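Local coordinates for protein oxaloacetate acetyl hydrolase (Cryphonectria parasitica, PDB 3M0J) that belongs to the phosphoenolpyruvate phosphomutase family of TIM-barrel enzymes and holds a manganese(II) ion and 2,2-difluoro-3,3-dihydroxybutanedioic acid in its barrel, at residues S48-G53 with P90-M95; A167-L172 with G195-F200; L220-N225 with M244-A249. All coordinates share one frame; numbering follows the deposited sequence.

How the interactions relate
From the N terminus, interaction 1 comes first, joining strand 49-51 to strand 91-94 and closing a loop of 36 residues that contains helices 53-61 and 71-82. Interaction 2 pairs strands 164-169 and 194-197 across helix 177-189, and interaction 3 pairs strands 219-222 and 243-246 across helix 233-239. The three loops follow in series, none nested or crossed, and all belong to one parallel sheet. Strand 27-32 lies between interactions 1 and 3, whose centres are about 12 Å apart; Tyr50 still packs on Ile245 and Ser247. Glu198 of interaction 2 meets Asn221 of interaction 3, and all three contacts reach the difluorinated ligand.

Interaction 1: S48-G53 with P90-M95. With MN (manganese (II) ion), chain C; OAF (2,2-difluoro-3,3-dihydroxybutanedioic acid), chain B.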
loop_
_atom_site.group_PDB
_atom_site.type_symbol
_atom_site.label_atom_id
_atom_site.label_comp_id
_atom_site.label_asym_id
_atom_site.label_seq_id
_atom_site.Cartn_x
_atom_site.Cartn_y
_atom_site.Cartn_z
ATOM N N SER A 48 8.807 -18.258 18.314
ATOM C CA SER A 48 8.453 -16.852 18.235
ATOM C C SER A 48 9.383 -16.231 17.220
ATOM O O SER A 48 10.513 -16.701 17.038
ATOM C CB SER A 48 8.629 -16.169 19.599
ATOM O OG SER A 48 8.119 -14.832 19.565
ATOM N N LEU A 49 8.897 -15.190 16.552
ATOM C CA LEU A 49 9.656 -14.493 15.524
ATOM C C LEU A 49 9.814 -13.023 15.896
ATOM O O LEU A 49 9.039 -12.479 16.678
ATOM C CB LEU A 49 8.929 -14.578 14.178
ATOM C CG LEU A 49 9.244 -15.771 13.254
ATOM C CD1 LEU A 49 9.106 -17.095 13.952
ATOM C CD2 LEU A 49 8.342 -15.715 12.037
ATOM N N TYR A 50 10.836 -12.389 15.339
ATOM C CA TYR A 50 11.013 -10.967 15.524
ATOM C C TYR A 50 11.103 -10.293 14.156
ATOM O O TYR A 50 11.857 -10.747 13.294
ATOM C CB TYR A 50 12.288 -10.697 16.320
ATOM C CG TYR A 50 12.693 -9.262 16.259
ATOM C CD1 TYR A 50 11.888 -8.272 16.825
ATOM C CD2 TYR A 50 13.862 -8.881 15.615
ATOM C CE1 TYR A 50 12.250 -6.930 16.761
ATOM C CE2 TYR A 50 14.225 -7.551 15.548
ATOM C CZ TYR A 50 13.422 -6.588 16.120
ATOM O OH TYR A 50 13.795 -5.280 16.040
ATOM N N MET A 51 10.331 -9.220 13.961
ATOM C CA MET A 51 10.458 -8.435 12.740
ATOM C C MET A 51 11.348 -7.230 12.962
ATOM O O MET A 51 10.994 -6.308 13.705
ATOM C CB MET A 51 9.104 -7.958 12.218
ATOM C CG MET A 51 9.219 -7.375 10.796
ATOM S SD MET A 51 7.715 -6.568 10.247
ATOM C CE MET A 51 7.953 -4.930 10.960
ATOM N N THR A 52 12.505 -7.253 12.313
ATOM C CA THR A 52 13.463 -6.178 12.383
ATOM C C THR A 52 13.032 -4.975 11.554
ATOM O O THR A 52 12.621 -5.121 10.397
ATOM C CB THR A 52 14.853 -6.659 11.893
ATOM O OG1 THR A 52 15.655 -5.520 11.573
ATOM C CG2 THR A 52 14.743 -7.517 10.634
ATOM N N GLY A 53 13.114 -3.789 12.152
ATOM C CA GLY A 53 12.855 -2.553 11.422
ATOM C C GLY A 53 13.953 -2.296 10.399
ATOM O O GLY A 53 13.676 -1.902 9.251
ATOM N N PRO A 90 4.004 -16.487 17.594
ATOM C CA PRO A 90 3.792 -15.052 17.819
ATOM C C PRO A 90 4.875 -14.226 17.144
ATOM O O PRO A 90 6.022 -14.680 17.067
ATOM C CB PRO A 90 3.967 -14.889 19.333
ATOM C CG PRO A 90 4.227 -16.232 19.891
ATOM C CD PRO A 90 4.261 -17.252 18.828
ATOM N N LEU A 91 4.527 -13.022 16.694
ATOM C CA LEU A 91 5.499 -12.098 16.133
ATOM C C LEU A 91 5.728 -10.870 17.022
ATOM O O LEU A 91 4.767 -10.184 17.405
ATOM C CB LEU A 91 5.022 -11.546 14.791
ATOM C CG LEU A 91 5.934 -10.503 14.119
ATOM C CD1 LEU A 91 7.236 -11.164 13.707
ATOM C CD2 LEU A 91 5.259 -9.844 12.906
ATOM N N ILE A 92 6.994 -10.625 17.375
ATOM C CA ILE A 92 7.326 -9.423 18.064
ATOM C C ILE A 92 7.829 -8.512 16.945
ATOM O O ILE A 92 8.705 -8.904 16.175
ATOM C CB ILE A 92 8.442 -9.616 19.113
ATOM C CG1 ILE A 92 7.918 -10.436 20.299
ATOM C CG2 ILE A 92 8.942 -8.270 19.591
ATOM C CD1 ILE A 92 9.029 -10.860 21.288
ATOM N N ALA A 93 7.265 -7.313 16.830
ATOM C CA ALA A 93 7.691 -6.396 15.766
ATOM C C ALA A 93 8.273 -5.091 16.303
ATOM O O ALA A 93 7.749 -4.505 17.237
ATOM C CB ALA A 93 6.506 -6.088 14.800
ATOM N N ASP A 94 9.375 -4.652 15.712
ATOM C CA ASP A 94 9.920 -3.321 15.939
ATOM C C ASP A 94 8.814 -2.297 15.696
ATOM O O ASP A 94 8.095 -2.441 14.823
ATOM C CB ASP A 94 11.015 -3.111 14.895
ATOM C CG ASP A 94 11.918 -1.955 15.193
ATOM O OD1 ASP A 94 11.574 -1.094 16.039
ATOM O OD2 ASP A 94 12.991 -1.912 14.544
ATOM N N MET A 95 8.626 -1.309 16.495
ATOM C CA MET A 95 7.716 -0.227 16.245
ATOM C C MET A 95 8.476 1.084 16.422
ATOM O O MET A 95 7.886 2.158 16.522
ATOM C CB MET A 95 6.392 -0.233 17.032
ATOM C CG MET A 95 6.533 -0.097 18.565
ATOM S SD MET A 95 4.933 0.153 19.393
ATOM C CE MET A 95 4.599 1.841 18.941
HETATM MN MN MN C . 14.899 -1.052 14.726
HETATM O O2 OAF B . 16.463 -4.848 13.868
HETATM C C1 OAF B . 16.206 -3.773 14.314
HETATM O O1 OAF B . 15.519 -2.842 13.547
HETATM C C2 OAF B . 16.812 -3.304 15.640
HETATM O O4 OAF B . 16.795 -4.358 16.582
HETATM O O3 OAF B . 16.044 -2.253 16.159
HETATM C C3 OAF B . 18.258 -2.851 15.314
HETATM F F1 OAF B . 19.066 -3.951 15.202
HETATM F F2 OAF B . 18.331 -2.145 14.149
HETATM C C4 OAF B . 18.753 -1.932 16.421
HETATM O O5 OAF B . 18.604 -0.752 16.334
HETATM O O6 OAF B . 19.505 -2.510 17.441
HETATM O O HOH W 1 13.990 0.182 16.382
HETATM O O HOH W 2 14.295 0.058 12.986
HETATM O O HOH W 3 16.612 0.351 14.635
#
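Asp94, Met51 and Ile92 carry most of this contact, in which two neighbouring parallel strands of the TIM barrel, 49-51 and 91-94, run side by side at 19° and end at the metal site. Ile92 pairs with Tyr50 and bonds to the residues on either side of it: its N donates to Leu49 O (2.8 Å), and its O accepts from Met51 N. On the same face its CG2 branch meets Tyr50 CD1 at 4.0 Å, the two side chains crossing at about a right angle. The Tyr50 ring thus lies beside Ile92 while its hydroxyl continues to the ligand, accepting a hydrogen bond from O4; Tyr50 OH is also hydrogen-bonded to His121 NE2.

Met51 lies on the other face with Leu49, Leu91 and Ala93. Its CB touches both Leu91 CD1 (4.0 Å) and Ala93 CB (4.1 Å), and the rest of the chain packs against Met74, Asn77 and Ala78 of helix 71-82. Its carbonyl oxygen takes the last backbone bond of the ladder, from Asp94 N.

The Asp94 side chain leaves the backbone toward the start of helix 53-61, its CB packing 3.4 Å from Met51 O. CG stands anti to the backbone N (chi1 -165°), placing OD2 at Gly53 N, which gives it a weak bond. The other oxygen, OD1, is held by Asp96 N and by a metal-bound water, which fixes the rotation of the group. Asp94 OD2 binds manganese at 2.1 Å, and O1 and O3 of the bound acid with three waters bring the metal to six coordinating atoms.

Interaction 2: A167-L172 with G195-F200; sequences ARTDAL and GLLEGF. With OAF (2,2-difluoro-3,3-dihydroxybutanedioic acid), chain B.
Arg168 and Leu196 are paired side by side on adjacent parallel strands of the TIM barrel, 164-169 and 194-197. The backbone bonds come first: Leu196 N donates to Ala167 O, Thr169 N to Leu196 O (2.9 Å), and Glu198 N to Thr169 O just beyond the strand ends. A water then continues the link, donating to the carbonyl oxygens of Thr169 and Glu198 and accepting from Leu172 N, so it bridges the two segments where they diverge.

Apolar contacts lie on both faces of the sheet. Beside Arg168, the Leu196 side chain runs alongside the aliphatic part of the arginine, pointing the same way, with CD2 3.9 Å from Arg168 CD. On the Thr169 and Leu197 face, Leu172 CD2 and Leu197 CD2 touch at 4.0 Å, their side chains at about a right angle, and both pack on Cys180 of helix 177-189.

The charged contacts form a salt-bridge network at the ligand. An extended chain (chi1 167°, CG anti to the backbone N) carries the Arg168 guanidinium to Asp170, which it grips side-on: NE to OD2 (2.8 Å) and NH2 to the syn lone pair of OD1 (3.0 Å). Lys137 makes a second salt bridge to OD1. Glu198 instead stacks over one face of the guanidinium, the two planes 10° apart; any attraction is probably one of charge, since no N-H points at OE2, an atom whose position is less certain. Glu198 OE1 accepts from Asn221 ND2. At its edge the Arg168 guanidinium meets the ligand: NH1 donates to O3 at 2.7 Å and NH2 to O5 at 2.9 Å.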
loop_
_atom_site.group_PDB
_atom_site.type_symbol
_atom_site.label_atom_id
_atom_site.label_comp_id
_atom_site.label_asym_id
_atom_site.label_seq_id
_atom_site.Cartn_x
_atom_site.Cartn_y
_atom_site.Cartn_z
ATOM N N ALA A 167 9.557 -1.897 26.352
ATOM C CA ALA A 167 10.128 -0.565 26.448
ATOM C C ALA A 167 11.615 -0.637 26.169
ATOM O O ALA A 167 12.372 -1.222 26.939
ATOM C CB ALA A 167 9.878 0.025 27.843
ATOM N N ARG A 168 12.024 -0.040 25.060
ATOM C CA ARG A 168 13.422 -0.024 24.677
ATOM C C ARG A 168 14.021 1.331 25.007
ATOM O O ARG A 168 13.409 2.362 24.742
ATOM C CB ARG A 168 13.542 -0.293 23.179
ATOM C CG ARG A 168 14.929 0.018 22.622
ATOM C CD ARG A 168 15.049 -0.446 21.158
ATOM N NE ARG A 168 16.140 0.256 20.475
ATOM C CZ ARG A 168 16.616 -0.099 19.282
ATOM N NH1 ARG A 168 16.136 -1.180 18.651
ATOM N NH2 ARG A 168 17.576 0.625 18.715
ATOM N N THR A 169 15.222 1.324 25.579
ATOM C CA THR A 169 15.971 2.567 25.738
ATOM C C THR A 169 17.295 2.525 24.999
ATOM O O THR A 169 18.081 1.583 25.135
ATOM C CB THR A 169 16.207 2.977 27.216
ATOM O OG1 THR A 169 16.924 4.218 27.238
ATOM C CG2 THR A 169 17.025 1.920 27.948
ATOM N N ASP A 170 17.507 3.567 24.203
ATOM C CA ASP A 170 18.733 3.781 23.452
ATOM C C ASP A 170 19.650 4.769 24.161
ATOM O O ASP A 170 20.562 5.319 23.549
ATOM C CB ASP A 170 18.351 4.315 22.081
ATOM C CG ASP A 170 17.907 3.210 21.158
ATOM O OD1 ASP A 170 18.793 2.525 20.627
ATOM O OD2 ASP A 170 16.693 2.992 20.999
ATOM N N ALA A 171 19.402 4.989 25.451
ATOM C CA ALA A 171 20.073 6.059 26.189
ATOM C C ALA A 171 21.504 5.744 26.609
ATOM O O ALA A 171 22.241 6.643 27.013
ATOM C CB ALA A 171 19.249 6.447 27.410
ATOM N N LEU A 172 21.911 4.484 26.511
ATOM C CA LEU A 172 23.238 4.109 26.995
ATOM C C LEU A 172 24.315 4.930 26.292
ATOM O O LEU A 172 25.180 5.527 26.942
ATOM C CB LEU A 172 23.488 2.609 26.827
ATOM C CG LEU A 172 24.818 2.099 27.389
ATOM C CD1 LEU A 172 24.920 2.437 28.864
ATOM C CD2 LEU A 172 24.979 0.604 27.164
ATOM N N GLY A 195 11.466 -4.972 29.349
ATOM C CA GLY A 195 12.394 -3.886 29.102
ATOM C C GLY A 195 13.474 -4.344 28.151
ATOM O O GLY A 195 13.815 -5.523 28.121
ATOM N N LEU A 196 14.003 -3.411 27.368
ATOM C CA LEU A 196 15.100 -3.704 26.460
ATOM C C LEU A 196 16.132 -2.600 26.586
ATOM O O LEU A 196 15.894 -1.463 26.157
ATOM C CB LEU A 196 14.592 -3.814 25.019
ATOM C CG LEU A 196 15.554 -3.709 23.828
ATOM C CD1 LEU A 196 16.846 -4.489 23.975
ATOM C CD2 LEU A 196 14.809 -4.090 22.556
ATOM N N LEU A 197 17.263 -2.917 27.211
ATOM C CA LEU A 197 18.384 -1.985 27.245
ATOM C C LEU A 197 19.216 -2.273 26.004
ATOM O O LEU A 197 19.823 -3.340 25.891
ATOM C CB LEU A 197 19.208 -2.133 28.543
ATOM C CG LEU A 197 20.112 -0.945 28.937
ATOM C CD1 LEU A 197 20.607 -1.062 30.375
ATOM C CD2 LEU A 197 21.300 -0.799 27.984
ATOM N N GLU A 198 19.217 -1.332 25.065
ATOM C CA GLU A 198 19.829 -1.537 23.751
ATOM C C GLU A 198 21.344 -1.348 23.810
ATOM O O GLU A 198 21.849 -0.437 24.486
ATOM C CB GLU A 198 19.227 -0.568 22.732
ATOM C CG GLU A 198 20.015 -0.426 21.452
ATOM C CD GLU A 198 19.703 -1.495 20.434
ATOM O OE1 GLU A 198 18.938 -2.449 20.746
ATOM O OE2 GLU A 198 20.230 -1.381 19.297
ATOM N N GLY A 199 22.063 -2.215 23.101
ATOM C CA GLY A 199 23.489 -2.037 22.889
ATOM C C GLY A 199 24.376 -2.101 24.112
ATOM O O GLY A 199 25.159 -1.187 24.358
ATOM N N PHE A 200 24.284 -3.188 24.868
ATOM C CA PHE A 200 25.168 -3.362 26.020
ATOM C C PHE A 200 26.613 -3.224 25.555
ATOM O O PHE A 200 26.947 -3.567 24.423
ATOM C CB PHE A 200 24.971 -4.732 26.670
ATOM C CG PHE A 200 23.693 -4.870 27.431
ATOM C CD1 PHE A 200 23.456 -4.103 28.551
ATOM C CD2 PHE A 200 22.732 -5.782 27.033
ATOM C CE1 PHE A 200 22.271 -4.235 29.263
ATOM C CE2 PHE A 200 21.550 -5.925 27.739
ATOM C CZ PHE A 200 21.325 -5.149 28.856
HETATM O O2 OAF B . 16.463 -4.848 13.868
HETATM C C1 OAF B . 16.206 -3.773 14.314
HETATM O O1 OAF B . 15.519 -2.842 13.547
HETATM C C2 OAF B . 16.812 -3.304 15.640
HETATM O O4 OAF B . 16.795 -4.358 16.582
HETATM O O3 OAF B . 16.044 -2.253 16.159
HETATM C C3 OAF B . 18.258 -2.851 15.314
HETATM F F1 OAF B . 19.066 -3.951 15.202
HETATM F F2 OAF B . 18.331 -2.145 14.149
HETATM C C4 OAF B . 18.753 -1.932 16.421
HETATM O O5 OAF B . 18.604 -0.752 16.334
HETATM O O6 OAF B . 19.505 -2.510 17.441
HETATM O O HOH W 4 20.774 1.840 25.294
#

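Interaction 3: L220-N225 with M244-A249. With CA (calcium ion), chain D; OAF (2,2-difluoro-3,3-dihydroxybutanedioic acid), chain B.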
loop_
_atom_site.group_PDB
_atom_site.type_symbol
_atom_site.label_atom_id
_atom_site.label_comp_id
_atom_site.label_asym_id
_atom_site.label_seq_id
_atom_site.Cartn_x
_atom_site.Cartn_y
_atom_site.Cartn_z
ATOM N N LEU A 220 16.969 -9.249 25.368
ATOM C CA LEU A 220 18.305 -8.955 24.894
ATOM C C LEU A 220 18.291 -8.874 23.383
ATOM O O LEU A 220 17.826 -9.794 22.733
ATOM C CB LEU A 220 19.237 -10.079 25.324
ATOM C CG LEU A 220 20.658 -10.035 24.773
ATOM C CD1 LEU A 220 21.366 -8.758 25.277
ATOM C CD2 LEU A 220 21.381 -11.285 25.230
ATOM N N ASN A 221 18.783 -7.768 22.824
ATOM C CA ASN A 221 18.835 -7.623 21.372
ATOM C C ASN A 221 20.226 -7.947 20.826
ATOM O O ASN A 221 21.160 -7.139 20.913
ATOM C CB ASN A 221 18.422 -6.220 20.947
ATOM C CG ASN A 221 18.569 -5.998 19.451
ATOM O OD1 ASN A 221 18.570 -6.949 18.677
ATOM N ND2 ASN A 221 18.718 -4.745 19.043
ATOM N N SER A 222 20.366 -9.140 20.278
ATOM C CA SER A 222 21.623 -9.549 19.687
ATOM C C SER A 222 21.700 -8.988 18.278
ATOM O O SER A 222 20.818 -9.235 17.462
ATOM C CB SER A 222 21.722 -11.073 19.652
ATOM O OG SER A 222 22.949 -11.479 19.060
ATOM N N VAL A 223 22.735 -8.205 18.004
ATOM C CA VAL A 223 22.917 -7.624 16.678
ATOM C C VAL A 223 24.131 -8.268 16.035
ATOM O O VAL A 223 25.258 -7.999 16.425
ATOM C CB VAL A 223 23.084 -6.099 16.751
ATOM C CG1 VAL A 223 23.390 -5.522 15.377
ATOM C CG2 VAL A 223 21.812 -5.471 17.309
ATOM N N GLU A 224 23.886 -9.144 15.067
ATOM C CA GLU A 224 24.961 -9.922 14.466
ATOM C C GLU A 224 25.990 -9.013 13.817
ATOM O O GLU A 224 25.646 -8.185 12.975
ATOM C CB GLU A 224 24.400 -10.904 13.446
ATOM C CG GLU A 224 25.479 -11.653 12.653
ATOM C CD GLU A 224 26.303 -12.615 13.498
ATOM O OE1 GLU A 224 26.053 -12.752 14.716
ATOM O OE2 GLU A 224 27.210 -13.255 12.932
ATOM N N ASN A 225 27.249 -9.173 14.224
ATOM C CA ASN A 225 28.354 -8.404 13.653
ATOM C C ASN A 225 28.292 -6.925 13.995
ATOM O O ASN A 225 28.895 -6.100 13.308
ATOM C CB ASN A 225 28.409 -8.617 12.144
ATOM C CG ASN A 225 28.738 -10.035 11.802
ATOM O OD1 ASN A 225 29.340 -10.715 12.608
ATOM N ND2 ASN A 225 28.331 -10.503 10.629
ATOM N N MET A 244 15.113 -13.165 23.752
ATOM C CA MET A 244 16.319 -12.776 23.040
ATOM C C MET A 244 15.996 -12.729 21.555
ATOM O O MET A 244 15.530 -13.716 20.980
ATOM C CB MET A 244 17.440 -13.780 23.322
ATOM C CG MET A 244 18.772 -13.432 22.668
ATOM S SD MET A 244 20.068 -14.549 23.261
ATOM C CE MET A 244 21.520 -13.774 22.577
ATOM N N ILE A 245 16.223 -11.576 20.942
ATOM C CA ILE A 245 15.952 -11.410 19.516
ATOM C C ILE A 245 17.269 -11.296 18.773
ATOM O O ILE A 245 18.273 -10.825 19.323
ATOM C CB ILE A 245 15.050 -10.200 19.219
ATOM C CG1 ILE A 245 15.775 -8.879 19.499
ATOM C CG2 ILE A 245 13.763 -10.277 20.046
ATOM C CD1 ILE A 245 14.903 -7.663 19.227
ATOM N N PHE A 246 17.270 -11.763 17.527
ATOM C CA PHE A 246 18.476 -11.800 16.718
ATOM C C PHE A 246 18.216 -10.973 15.483
ATOM O O PHE A 246 17.847 -11.489 14.438
ATOM C CB PHE A 246 18.833 -13.243 16.376
ATOM C CG PHE A 246 19.288 -14.027 17.564
ATOM C CD1 PHE A 246 20.637 -14.196 17.815
ATOM C CD2 PHE A 246 18.367 -14.535 18.461
ATOM C CE1 PHE A 246 21.066 -14.886 18.937
ATOM C CE2 PHE A 246 18.781 -15.236 19.571
ATOM C CZ PHE A 246 20.130 -15.410 19.813
ATOM N N SER A 247 18.403 -9.668 15.626
ATOM C CA SER A 247 17.928 -8.703 14.638
ATOM C C SER A 247 18.394 -8.936 13.207
ATOM O O SER A 247 17.626 -8.733 12.270
ATOM C CB SER A 247 18.317 -7.296 15.075
ATOM O OG SER A 247 17.531 -6.921 16.184
ATOM N N PHE A 248 19.654 -9.339 13.047
ATOM C CA PHE A 248 20.264 -9.483 11.721
ATOM C C PHE A 248 20.506 -10.935 11.334
ATOM O O PHE A 248 21.264 -11.217 10.399
ATOM C CB PHE A 248 21.573 -8.686 11.623
ATOM C CG PHE A 248 21.353 -7.211 11.491
ATOM C CD1 PHE A 248 21.521 -6.577 10.270
ATOM C CD2 PHE A 248 20.939 -6.464 12.581
ATOM C CE1 PHE A 248 21.302 -5.221 10.144
ATOM C CE2 PHE A 248 20.705 -5.108 12.459
ATOM C CZ PHE A 248 20.890 -4.481 11.236
ATOM N N ALA A 249 19.819 -11.844 12.012
ATOM C CA ALA A 249 20.031 -13.290 11.832
ATOM C C ALA A 249 19.737 -13.797 10.417
ATOM O O ALA A 249 20.270 -14.825 9.988
ATOM C CB ALA A 249 19.198 -14.075 12.846
HETATM CA CA CA D . 29.473 -13.026 12.899
HETATM O O2 OAF B . 16.463 -4.848 13.868
HETATM C C1 OAF B . 16.206 -3.773 14.314
HETATM O O1 OAF B . 15.519 -2.842 13.547
HETATM C C2 OAF B . 16.812 -3.304 15.640
HETATM O O4 OAF B . 16.795 -4.358 16.582
HETATM O O3 OAF B . 16.044 -2.253 16.159
HETATM C C3 OAF B . 18.258 -2.851 15.314
HETATM F F1 OAF B . 19.066 -3.951 15.202
HETATM F F2 OAF B . 18.331 -2.145 14.149
HETATM C C4 OAF B . 18.753 -1.932 16.421
HETATM O O5 OAF B . 18.604 -0.752 16.334
HETATM O O6 OAF B . 19.505 -2.510 17.441
HETATM O O HOH W 5 21.384 -11.058 15.068
HETATM O O HOH W 6 30.104 -15.342 13.270
HETATM O O HOH W 7 29.604 -12.711 15.226
#
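A beta-alpha-beta unit brings Leu220, Asn221 and Ser222 beside Met244, Ile245 and Phe246, the two strands being joined through helix 233-239. Ile245 N donates to Leu220 O (3.0 Å), Ile245 O accepts from Ser222 N, and Ser247 N closes the ladder on Ser222 O. On one face the Leu220 and Met244 side chains run alongside, pointing the same way, with Leu220 CD2 3.6 Å from Met244 CE. That methyl also reaches Ser222 CB, since the methionine chain is extended beyond CG, and Ala236 of the crossover helix packs on both Leu220 and Met244.

The opposite face looks into the TIM barrel, where Asn221 and Ile245 cross obliquely and Asn221 reaches the ligand. Ile245 has CG1 between its backbone N and carbonyl carbon (chi1 69°), which sets that atom 3.5 Å from Asn221 OD1. The same amide oxygen accepts from Ser247 OG at 2.7 Å, the donor tilted 28° from the carbonyl plane. Ser247 OG in turn accepts from ligand O4 (2.7 Å), so the hydroxyl is bonded to both asparagine and ligand. Asn221 ND2 donates to Glu198 OE1 and makes a further weak bond to ligand O6.

Past the strands, Val223 CG1 packs alongside the Phe248 ring, 3.8 Å from CD2, and the ring's edge meets ligand F1. Glu224 CB rests on Phe248 CB, and the Glu224 chain, bent at chi2 (67°), carries the carboxylate off to a calcium ion at the subunit interface. Calcium is bound by Glu224 OE2 (2.3 Å), Asn225 OD1, two waters, and Thr273 O and Asp275 OD1 of the second subunit.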